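Local structure of putative hydrolase (Chloroflexus aurantiacus J-10-fl, 3CMN) at residues Arg45-Tyr48 with Ala49-Ala53; Gln285-Gln288 with Gln289-Gln292; Met299-Gln302 with Met303-Leu307; Gly356-Ile359 with Val360-Arg364. The protein is a putative hydrolase, probably a zincin-like metallopeptidase, whose substrate is not known and whose largely helical fold is here in the apo form. All coordinates share one frame; numbering follows the deposited sequence.

Contact 1 of 4, residues Arg45-Tyr48 with Ala49-Ala53; sequences REQY and ARMVA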
loop_
_atom_site.group_PDB
_atom_site.type_symbol
_atom_site.label_atom_id
_atom_site.label_comp_id
_atom_site.label_asym_id
_atom_site.label_seq_id
_atom_site.Cartn_x
_atom_site.Cartn_y
_atom_site.Cartn_z
ATOM N N ARG A 45 15.695 2.402 15.000
ATOM C CA ARG A 45 15.594 3.682 14.306
ATOM C C ARG A 45 16.851 3.856 13.455
ATOM O O ARG A 45 16.782 4.356 12.336
ATOM C CB ARG A 45 15.509 4.852 15.295
ATOM C CG ARG A 45 14.424 4.748 16.344
ATOM C CD ARG A 45 14.271 6.047 17.146
ATOM N NE ARG A 45 13.333 6.957 16.492
ATOM C CZ ARG A 45 13.605 7.648 15.391
ATOM N NH1 ARG A 45 14.794 7.553 14.823
ATOM N NH2 ARG A 45 12.670 8.398 14.832
ATOM N N GLU A 46 18.002 3.463 14.006
ATOM C CA GLU A 46 19.282 3.550 13.294
ATOM C C GLU A 46 19.211 2.729 12.024
ATOM O O GLU A 46 19.518 3.201 10.935
ATOM C CB GLU A 46 20.429 2.978 14.137
ATOM C CG GLU A 46 20.852 3.779 15.364
ATOM C CD GLU A 46 21.773 4.934 15.027
ATOM O OE1 GLU A 46 22.402 5.481 15.957
ATOM O OE2 GLU A 46 21.871 5.302 13.837
ATOM N N GLN A 47 18.806 1.479 12.187
ATOM C CA GLN A 47 18.712 0.538 11.083
ATOM C C GLN A 47 17.847 1.082 9.958
ATOM O O GLN A 47 18.308 1.210 8.824
ATOM C CB GLN A 47 18.167 -0.791 11.600
ATOM C CG GLN A 47 18.195 -1.944 10.621
ATOM C CD GLN A 47 17.580 -3.190 11.216
ATOM O OE1 GLN A 47 16.884 -3.120 12.237
ATOM N NE2 GLN A 47 17.817 -4.336 10.584
ATOM N N TYR A 48 16.593 1.408 10.275
ATOM C CA TYR A 48 15.664 1.945 9.274
ATOM C C TYR A 48 16.165 3.258 8.678
ATOM O O TYR A 48 16.063 3.477 7.467
ATOM C CB TYR A 48 14.264 2.171 9.876
ATOM C CG TYR A 48 13.498 0.905 10.151
ATOM C CD1 TYR A 48 13.068 0.595 11.436
ATOM C CD2 TYR A 48 13.218 0.010 9.133
ATOM C CE1 TYR A 48 12.382 -0.584 11.695
ATOM C CE2 TYR A 48 12.533 -1.168 9.379
ATOM C CZ TYR A 48 12.123 -1.461 10.662
ATOM O OH TYR A 48 11.482 -2.655 10.899
ATOM N N ALA A 49 16.713 4.126 9.522
ATOM C CA ALA A 49 17.213 5.410 9.044
ATOM C C ALA A 49 18.229 5.208 7.930
ATOM O O ALA A 49 18.156 5.864 6.887
ATOM C CB ALA A 49 17.845 6.192 10.185
ATOM N N ARG A 50 19.177 4.299 8.142
ATOM C CA ARG A 50 20.180 4.065 7.121
ATOM C C ARG A 50 19.620 3.277 5.944
ATOM O O ARG A 50 20.059 3.466 4.815
ATOM C CB ARG A 50 21.404 3.356 7.705
ATOM C CG ARG A 50 21.152 1.925 8.129
ATOM C CD ARG A 50 22.450 1.146 8.224
ATOM N NE ARG A 50 22.184 -0.268 8.007
ATOM C CZ ARG A 50 21.927 -1.130 8.978
ATOM N NH1 ARG A 50 21.922 -0.725 10.237
ATOM N NH2 ARG A 50 21.619 -2.383 8.687
ATOM N N MET A 51 18.654 2.391 6.183
ATOM C CA MET A 51 18.084 1.633 5.069
ATOM C C MET A 51 17.289 2.555 4.119
ATOM O O MET A 51 17.201 2.278 2.923
ATOM C CB MET A 51 17.184 0.484 5.567
ATOM C CG MET A 51 17.881 -0.566 6.438
ATOM S SD MET A 51 16.825 -1.948 6.796
ATOM C CE MET A 51 18.040 -3.231 7.141
ATOM N N VAL A 52 16.709 3.638 4.643
ATOM C CA VAL A 52 15.968 4.571 3.795
ATOM C C VAL A 52 16.952 5.517 3.086
ATOM O O VAL A 52 16.720 5.915 1.947
ATOM C CB VAL A 52 14.925 5.448 4.586
ATOM C CG1 VAL A 52 13.912 4.578 5.309
ATOM C CG2 VAL A 52 15.621 6.359 5.552
ATOM N N ALA A 53 18.053 5.862 3.758
ATOM C CA ALA A 53 19.067 6.748 3.176
ATOM C C ALA A 53 19.634 6.117 1.917
ATOM O O ALA A 53 19.960 6.800 0.947
ATOM C CB ALA A 53 20.185 6.998 4.172
#
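Met51 lies alongside Gln47, one helical turn further on, the two side chains running the same way. Its methyl CE rests against the carboxamide end, 3.6 Å from Gln47 NE2, and almost as near the methylene Gln47 CG at 3.7 Å. Arg50 reaches the same glutamine from another direction: its NH1 comes within 3.9 Å of Gln47 CG, and the guanidinium and amide planes are 31° apart. The long chain of Arg50 leaves the backbone from between N and the carbonyl carbon (chi1 69°), which folds it back over the preceding turn, where Gln47 O lies over one guanidinium face. All of this is i to i+3 and i+4 packing within helix 41-63, held by backbone bonds such as Met51 N to Gln47 O, 2.9 Å. A flexible, unbranched methionine suits the seam between this helix and helix 174-193, where it also meets Glu175; an alanine here would probably open a gap beside Gln47 CG and the carboxamide and lose the contact with Glu175. Polar ends are fixed from further out: Arg44 donates to Gln47 OE1, Asp174 accepts from Gln47 NE2, and Glu175 forms a salt bridge with Arg50 NH2. On another side of the helix, Tyr48 stacks on Phe158.

Contact 2 of 4, residues Gln285-Gln288 with Gln289-Gln292; sequences QIEQ and QIAQ
Gln289 N donates to Gln285 O at 2.9 Å, almost straight at the hydrogen (174°), and Ile290 N points just as directly at Ile286 O, at 2.6 Å. The following residue is less regular: Ala291 N makes a weak i to i+3 bond of 3.4 Å to Gln288 O. Apolar contact is modest. Ile286 CG2 lies 4.3 Å from Ile290 CB, and the branch methyl Ile290 CG2 sits over the preceding turn, 3.2 Å from Ile286 O. With CG1 opposite the backbone N (chi1 -157°), that methyl is held between N and the carbonyl carbon and faces back along the helix. Bulky apolar isoleucines suit this buried side, where both also pack on Trp180 of helix 174-193. Ala291 adds little bulk, its CB resting 3.3 Å from Gln288 O. Among the polar side chains, Glu287 crosses Ile290 at a slant, its OE1 4.1 Å from Ile290 CG2, while its OE2 accepts a hydrogen bond from Trp180 NE1. Gln285, Gln288 and Gln289 are exposed, as suits polar amides. The pattern is that of an amphipathic helix, with isoleucines four apart turned to the helix that carries an HExxH sequence, consistent with a zincin-like fold.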
loop_
_atom_site.group_PDB
_atom_site.type_symbol
_atom_site.label_atom_id
_atom_site.label_comp_id
_atom_site.label_asym_id
_atom_site.label_seq_id
_atom_site.Cartn_x
_atom_site.Cartn_y
_atom_site.Cartn_z
ATOM N N GLN A 285 14.533 -16.330 -1.208
ATOM C CA GLN A 285 13.976 -16.919 0.007
ATOM C C GLN A 285 12.750 -16.147 0.501
ATOM O O GLN A 285 11.689 -16.733 0.758
ATOM C CB GLN A 285 15.030 -16.928 1.124
ATOM C CG GLN A 285 16.040 -18.081 1.077
ATOM C CD GLN A 285 16.982 -18.016 -0.115
ATOM O OE1 GLN A 285 17.637 -17.003 -0.345
ATOM N NE2 GLN A 285 17.058 -19.108 -0.873
ATOM N N ILE A 286 12.911 -14.832 0.634
ATOM C CA ILE A 286 11.844 -13.959 1.119
ATOM C C ILE A 286 10.615 -14.006 0.226
ATOM O O ILE A 286 9.515 -14.308 0.693
ATOM C CB ILE A 286 12.332 -12.489 1.237
ATOM C CG1 ILE A 286 13.526 -12.412 2.189
ATOM C CG2 ILE A 286 11.212 -11.601 1.757
ATOM C CD1 ILE A 286 14.181 -11.057 2.223
ATOM N N GLU A 287 10.804 -13.707 -1.054
ATOM C CA GLU A 287 9.698 -13.723 -2.000
ATOM C C GLU A 287 8.902 -15.011 -1.840
ATOM O O GLU A 287 7.671 -14.994 -1.865
ATOM C CB GLU A 287 10.214 -13.593 -3.435
ATOM C CG GLU A 287 10.727 -12.195 -3.810
ATOM C CD GLU A 287 9.733 -11.081 -3.473
ATOM O OE1 GLU A 287 8.510 -11.338 -3.468
ATOM O OE2 GLU A 287 10.174 -9.937 -3.224
ATOM N N GLN A 288 9.610 -16.122 -1.647
ATOM C CA GLN A 288 8.972 -17.426 -1.465
ATOM C C GLN A 288 8.133 -17.441 -0.197
ATOM O O GLN A 288 6.930 -17.708 -0.231
ATOM C CB GLN A 288 10.024 -18.525 -1.353
ATOM C CG GLN A 288 10.920 -18.656 -2.554
ATOM C CD GLN A 288 12.033 -19.646 -2.317
ATOM O OE1 GLN A 288 11.783 -20.821 -2.039
ATOM N NE2 GLN A 288 13.274 -19.178 -2.412
ATOM N N GLN A 289 8.791 -17.158 0.923
ATOM C CA GLN A 289 8.157 -17.139 2.241
ATOM C C GLN A 289 7.031 -16.119 2.418
ATOM O O GLN A 289 6.002 -16.407 3.025
ATOM C CB GLN A 289 9.224 -16.877 3.312
ATOM C CG GLN A 289 10.205 -18.010 3.493
ATOM C CD GLN A 289 9.545 -19.238 4.072
ATOM O OE1 GLN A 289 9.180 -19.265 5.249
ATOM N NE2 GLN A 289 9.374 -20.260 3.250
ATOM N N ILE A 290 7.240 -14.923 1.890
ATOM C CA ILE A 290 6.271 -13.847 2.025
ATOM C C ILE A 290 5.045 -13.971 1.101
ATOM O O ILE A 290 4.077 -13.224 1.235
ATOM C CB ILE A 290 6.985 -12.485 1.806
ATOM C CG1 ILE A 290 6.198 -11.370 2.481
ATOM C CG2 ILE A 290 7.166 -12.217 0.329
ATOM C CD1 ILE A 290 6.035 -11.563 3.988
ATOM N N ALA A 291 5.082 -14.931 0.186
ATOM C CA ALA A 291 3.985 -15.139 -0.757
ATOM C C ALA A 291 2.584 -15.118 -0.129
ATOM O O ALA A 291 1.702 -14.380 -0.585
ATOM C CB ALA A 291 4.195 -16.449 -1.508
ATOM N N GLN A 292 2.375 -15.920 0.910
ATOM C CA GLN A 292 1.065 -15.973 1.550
ATOM C C GLN A 292 0.708 -14.687 2.293
ATOM O O GLN A 292 -0.463 -14.320 2.377
ATOM C CB GLN A 292 0.967 -17.165 2.516
ATOM C CG GLN A 292 -0.416 -17.288 3.159
ATOM C CD GLN A 292 -0.536 -18.437 4.144
ATOM O OE1 GLN A 292 -0.374 -19.604 3.781
ATOM N NE2 GLN A 292 -0.828 -18.111 5.400
#

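Contact 3 of 4, residues Met299-Gln302 with Met303-Leu307; sequences MLDQ and MVFRL
Helix 283-307 ends in this stretch, and an i to i+4 side-chain bridge from Gln302 to Arg306 ties its last turns together. The two chains run side by side, and Arg306 presents NE and NH2 to a single acceptor, Gln302 OE1, each at 2.9 Å. The oxygen lies in the guanidinium plane, at its edge, but the amide is turned 58° against that plane. As seen from the carbonyl, therefore, NH2 stands well above the amide plane while NE is only tilted from it. An extended glutamine suits the task: CG opposite the backbone N (chi1 -179°) and a straight chain beyond it carry the amide out beside the equally extended arginine. Arg306 has a second partner, since its NH1 forms a salt bridge with Asp311 beyond the helix, so two sides of the cation are held. Underneath, Met303 N to Met299 O, 2.9 Å, and Arg306 N to Gln302 O, 3.1 Å, are regular helical bonds. Asp301 and Phe305 lie on the buried side. The carboxylate is hydrogen-bonded to Ser145, and the phenyl ring packs against helix 145-148, as a large apolar group should at this interface. Leu300 and Met303 instead meet helix 120-135. Val304, which touches Leu146 of helix 145-148, turns its CG2 methyl back over the preceding turn, 3.0 Å from Leu300 O.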
loop_
_atom_site.group_PDB
_atom_site.type_symbol
_atom_site.label_atom_id
_atom_site.label_comp_id
_atom_site.label_asym_id
_atom_site.label_seq_id
_atom_site.Cartn_x
_atom_site.Cartn_y
_atom_site.Cartn_z
ATOM N N MET A 299 -6.141 -9.111 0.612
ATOM C CA MET A 299 -7.491 -9.357 1.091
ATOM C C MET A 299 -7.916 -8.303 2.103
ATOM O O MET A 299 -9.043 -7.813 2.061
ATOM C CB MET A 299 -7.586 -10.756 1.707
ATOM C CG MET A 299 -7.277 -11.864 0.716
ATOM S SD MET A 299 -7.417 -13.525 1.411
ATOM C CE MET A 299 -6.048 -13.526 2.579
ATOM N N LEU A 300 -7.012 -7.949 3.007
ATOM C CA LEU A 300 -7.323 -6.951 4.020
ATOM C C LEU A 300 -7.425 -5.551 3.411
ATOM O O LEU A 300 -8.202 -4.718 3.880
ATOM C CB LEU A 300 -6.267 -6.978 5.130
ATOM C CG LEU A 300 -6.107 -8.284 5.932
ATOM C CD1 LEU A 300 -4.877 -8.170 6.822
ATOM C CD2 LEU A 300 -7.355 -8.574 6.778
ATOM N N ASP A 301 -6.642 -5.286 2.370
ATOM C CA ASP A 301 -6.702 -3.984 1.712
ATOM C C ASP A 301 -8.072 -3.858 1.042
ATOM O O ASP A 301 -8.692 -2.800 1.027
ATOM C CB ASP A 301 -5.585 -3.852 0.680
ATOM C CG ASP A 301 -5.437 -2.437 0.164
ATOM O OD1 ASP A 301 -5.802 -1.483 0.891
ATOM O OD2 ASP A 301 -4.937 -2.274 -0.966
ATOM N N GLN A 302 -8.542 -4.965 0.498
ATOM C CA GLN A 302 -9.838 -4.999 -0.145
ATOM C C GLN A 302 -10.945 -4.826 0.903
ATOM O O GLN A 302 -11.910 -4.078 0.695
ATOM C CB GLN A 302 -10.000 -6.331 -0.849
ATOM C CG GLN A 302 -11.297 -6.466 -1.576
ATOM C CD GLN A 302 -11.402 -7.802 -2.245
ATOM O OE1 GLN A 302 -12.356 -8.539 -2.025
ATOM N NE2 GLN A 302 -10.411 -8.134 -3.063
ATOM N N MET A 303 -10.788 -5.539 2.022
ATOM C CA MET A 303 -11.719 -5.493 3.147
ATOM C C MET A 303 -11.970 -4.049 3.565
ATOM O O MET A 303 -13.111 -3.666 3.836
ATOM C CB MET A 303 -11.143 -6.289 4.334
ATOM C CG MET A 303 -11.979 -6.307 5.635
ATOM S SD MET A 303 -12.026 -4.800 6.663
ATOM C CE MET A 303 -10.438 -4.850 7.458
ATOM N N VAL A 304 -10.906 -3.252 3.619
ATOM C CA VAL A 304 -11.033 -1.851 4.008
ATOM C C VAL A 304 -11.872 -1.065 2.996
ATOM O O VAL A 304 -12.598 -0.152 3.372
ATOM C CB VAL A 304 -9.649 -1.169 4.162
ATOM C CG1 VAL A 304 -9.815 0.204 4.776
ATOM C CG2 VAL A 304 -8.741 -2.012 5.029
ATOM N N PHE A 305 -11.770 -1.409 1.713
ATOM C CA PHE A 305 -12.565 -0.716 0.700
ATOM C C PHE A 305 -14.051 -1.006 0.906
ATOM O O PHE A 305 -14.870 -0.089 0.953
ATOM C CB PHE A 305 -12.161 -1.137 -0.722
ATOM C CG PHE A 305 -10.920 -0.450 -1.238
ATOM C CD1 PHE A 305 -9.658 -0.995 -1.020
ATOM C CD2 PHE A 305 -11.014 0.750 -1.945
ATOM C CE1 PHE A 305 -8.506 -0.354 -1.498
ATOM C CE2 PHE A 305 -9.870 1.396 -2.425
ATOM C CZ PHE A 305 -8.617 0.842 -2.200
ATOM N N ARG A 306 -14.390 -2.283 1.035
ATOM C CA ARG A 306 -15.777 -2.709 1.216
ATOM C C ARG A 306 -16.400 -2.191 2.501
ATOM O O ARG A 306 -17.586 -1.886 2.544
ATOM C CB ARG A 306 -15.850 -4.223 1.209
ATOM C CG ARG A 306 -15.332 -4.846 -0.062
ATOM C CD ARG A 306 -14.962 -6.269 0.221
ATOM N NE ARG A 306 -14.586 -7.005 -0.974
ATOM C CZ ARG A 306 -15.397 -7.223 -2.004
ATOM N NH1 ARG A 306 -16.637 -6.753 -2.000
ATOM N NH2 ARG A 306 -14.978 -7.949 -3.032
ATOM N N LEU A 307 -15.590 -2.116 3.552
ATOM C CA LEU A 307 -16.036 -1.622 4.844
ATOM C C LEU A 307 -16.522 -0.178 4.699
ATOM O O LEU A 307 -17.571 0.199 5.232
ATOM C CB LEU A 307 -14.871 -1.687 5.833
ATOM C CG LEU A 307 -15.105 -1.195 7.263
ATOM C CD1 LEU A 307 -16.241 -1.981 7.916
ATOM C CD2 LEU A 307 -13.818 -1.344 8.052
#

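Contact 4 of 4, residues Gly356-Ile359 with Val360-Arg364; sequences GQWI and VRMDR
Over one face of the Trp358 indole lies Met362, whose CG stands 3.4 Å from the centroid of the six-membered ring and only 13° off its normal, a close CH-pi contact. Met362 SD continues across the indole as a Met-aromatic contact, 4.4 Å from the centroid of the five-membered ring and oblique to it. Bends at chi2 and chi3 fold the thioether over the ring instead of carrying it past. Near the pyrrole side, Arg361 NH2 comes to 3.6 Å from Trp358 CD1, with guanidinium and ring planes nearly perpendicular at 81°. Methionine suits the face because its chain is flexible and its sulfur polarisable. Arginine suits its place because NE pairs with Glu351 while NH1 donates to Glu344 O, and the indole beside it gives NE1 to Asn345 O and meets Phe323 edge-to-face. A leucine in place of Trp358 would probably strip Met362 of its aromatic bed and leave Asn345 O without its indole donor. Backbone bonds keep the turns in step, among them Met362 N to Trp358 O at 2.9 Å. Ile359 packs on helix 319-331, and Asp363 forms a salt bridge with Arg331 of that helix. Tryptophan and methionine four residues apart make an i to i+4 Met-aromatic contact along the short C-terminal helix 355-363, on the side where it meets helix 319-331 and the loop before helix 349-353.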
loop_
_atom_site.group_PDB
_atom_site.type_symbol
_atom_site.label_atom_id
_atom_site.label_comp_id
_atom_site.label_asym_id
_atom_site.label_seq_id
_atom_site.Cartn_x
_atom_site.Cartn_y
_atom_site.Cartn_z
ATOM N N GLY A 356 -0.352 -6.415 -24.419
ATOM C CA GLY A 356 -0.298 -6.045 -25.824
ATOM C C GLY A 356 -1.194 -4.874 -26.171
ATOM O O GLY A 356 -0.755 -3.923 -26.819
ATOM N N GLN A 357 -2.454 -4.947 -25.744
ATOM C CA GLN A 357 -3.430 -3.887 -25.999
ATOM C C GLN A 357 -2.875 -2.545 -25.533
ATOM O O GLN A 357 -3.004 -1.529 -26.212
ATOM C CB GLN A 357 -4.736 -4.173 -25.245
ATOM C CG GLN A 357 -5.986 -4.199 -26.118
ATOM C CD GLN A 357 -7.276 -4.254 -25.304
ATOM O OE1 GLN A 357 -7.644 -3.289 -24.628
ATOM N NE2 GLN A 357 -7.962 -5.390 -25.362
ATOM N N TRP A 358 -2.256 -2.554 -24.358
ATOM C CA TRP A 358 -1.699 -1.339 -23.784
ATOM C C TRP A 358 -0.505 -0.814 -24.577
ATOM O O TRP A 358 -0.381 0.396 -24.799
ATOM C CB TRP A 358 -1.268 -1.597 -22.339
ATOM C CG TRP A 358 -0.789 -0.366 -21.638
ATOM C CD1 TRP A 358 -1.558 0.569 -21.005
ATOM C CD2 TRP A 358 0.575 0.059 -21.484
ATOM N NE1 TRP A 358 -0.757 1.546 -20.459
ATOM C CE2 TRP A 358 0.555 1.259 -20.737
ATOM C CE3 TRP A 358 1.809 -0.458 -21.903
ATOM C CZ2 TRP A 358 1.719 1.947 -20.396
ATOM C CZ3 TRP A 358 2.972 0.228 -21.565
ATOM C CH2 TRP A 358 2.919 1.422 -20.817
ATOM N N ILE A 359 0.377 -1.722 -24.988
ATOM C CA ILE A 359 1.562 -1.333 -25.741
ATOM C C ILE A 359 1.140 -0.660 -27.041
ATOM O O ILE A 359 1.690 0.373 -27.424
ATOM C CB ILE A 359 2.477 -2.563 -26.003
ATOM C CG1 ILE A 359 2.998 -3.088 -24.660
ATOM C CG2 ILE A 359 3.654 -2.189 -26.912
ATOM C CD1 ILE A 359 3.973 -4.244 -24.768
ATOM N N VAL A 360 0.132 -1.228 -27.692
ATOM C CA VAL A 360 -0.378 -0.668 -28.929
ATOM C C VAL A 360 -0.971 0.721 -28.672
ATOM O O VAL A 360 -0.627 1.689 -29.357
ATOM C CB VAL A 360 -1.457 -1.593 -29.538
ATOM C CG1 VAL A 360 -2.094 -0.942 -30.745
ATOM C CG2 VAL A 360 -0.832 -2.910 -29.932
ATOM N N ARG A 361 -1.850 0.821 -27.679
ATOM C CA ARG A 361 -2.474 2.099 -27.351
ATOM C C ARG A 361 -1.448 3.186 -27.030
ATOM O O ARG A 361 -1.650 4.351 -27.380
ATOM C CB ARG A 361 -3.442 1.939 -26.172
ATOM C CG ARG A 361 -4.210 3.217 -25.811
ATOM C CD ARG A 361 -5.411 2.922 -24.910
ATOM N NE ARG A 361 -5.043 2.451 -23.576
ATOM C CZ ARG A 361 -4.770 3.244 -22.539
ATOM N NH1 ARG A 361 -4.817 4.571 -22.657
ATOM N NH2 ARG A 361 -4.456 2.709 -21.366
ATOM N N MET A 362 -0.353 2.823 -26.359
ATOM C CA MET A 362 0.664 3.821 -26.029
ATOM C C MET A 362 1.365 4.283 -27.295
ATOM O O MET A 362 1.805 5.427 -27.376
ATOM C CB MET A 362 1.708 3.272 -25.043
ATOM C CG MET A 362 1.231 3.114 -23.586
ATOM S SD MET A 362 0.377 4.531 -22.881
ATOM C CE MET A 362 1.588 5.524 -22.492
ATOM N N ASP A 363 1.464 3.380 -28.272
ATOM C CA ASP A 363 2.096 3.663 -29.556
ATOM C C ASP A 363 1.315 4.693 -30.347
ATOM O O ASP A 363 1.898 5.545 -31.015
ATOM C CB ASP A 363 2.208 2.389 -30.396
ATOM C CG ASP A 363 3.387 1.542 -30.004
ATOM O OD1 ASP A 363 4.254 2.065 -29.280
ATOM O OD2 ASP A 363 3.455 0.363 -30.429
ATOM N N ARG A 364 -0.006 4.594 -30.276
ATOM C CA ARG A 364 -0.883 5.506 -30.985
ATOM C C ARG A 364 -0.873 6.895 -30.376
ATOM O O ARG A 364 -1.437 7.828 -30.946
ATOM C CB ARG A 364 -2.299 4.933 -31.012
ATOM C CG ARG A 364 -2.332 3.647 -31.800
ATOM C CD ARG A 364 -3.645 2.892 -31.744
ATOM N NE ARG A 364 -3.477 1.613 -32.437
ATOM C CZ ARG A 364 -4.368 0.624 -32.443
ATOM N NH1 ARG A 364 -5.520 0.744 -31.790
ATOM N NH2 ARG A 364 -4.106 -0.495 -33.114
#

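How the contacts relate
All four contacts are local, joining successive turns of one helix, and all mix buried with exposed residues. Contact 3 lies closest to the chain's centre (about 12 Å, centre to centre), contacts 2 and 1 farther out (about 17 and 20 Å), and contact 4 at the periphery (about 27 Å). Contacts 2 and 3 share helix 283-307: the first faces helix 174-193, the second helices 120-135 and 145-148. Contact 1, on helix 41-63, also borders helix 174-193, which carries the HExxH pattern, so contacts 1 and 2 flank one element. Chemistry follows place: amide, thioether and guanidinium groups in contact 1, isoleucines in contact 2, a glutamine-arginine bridge in contact 3 and aromatic-sulfur packing in contact 4.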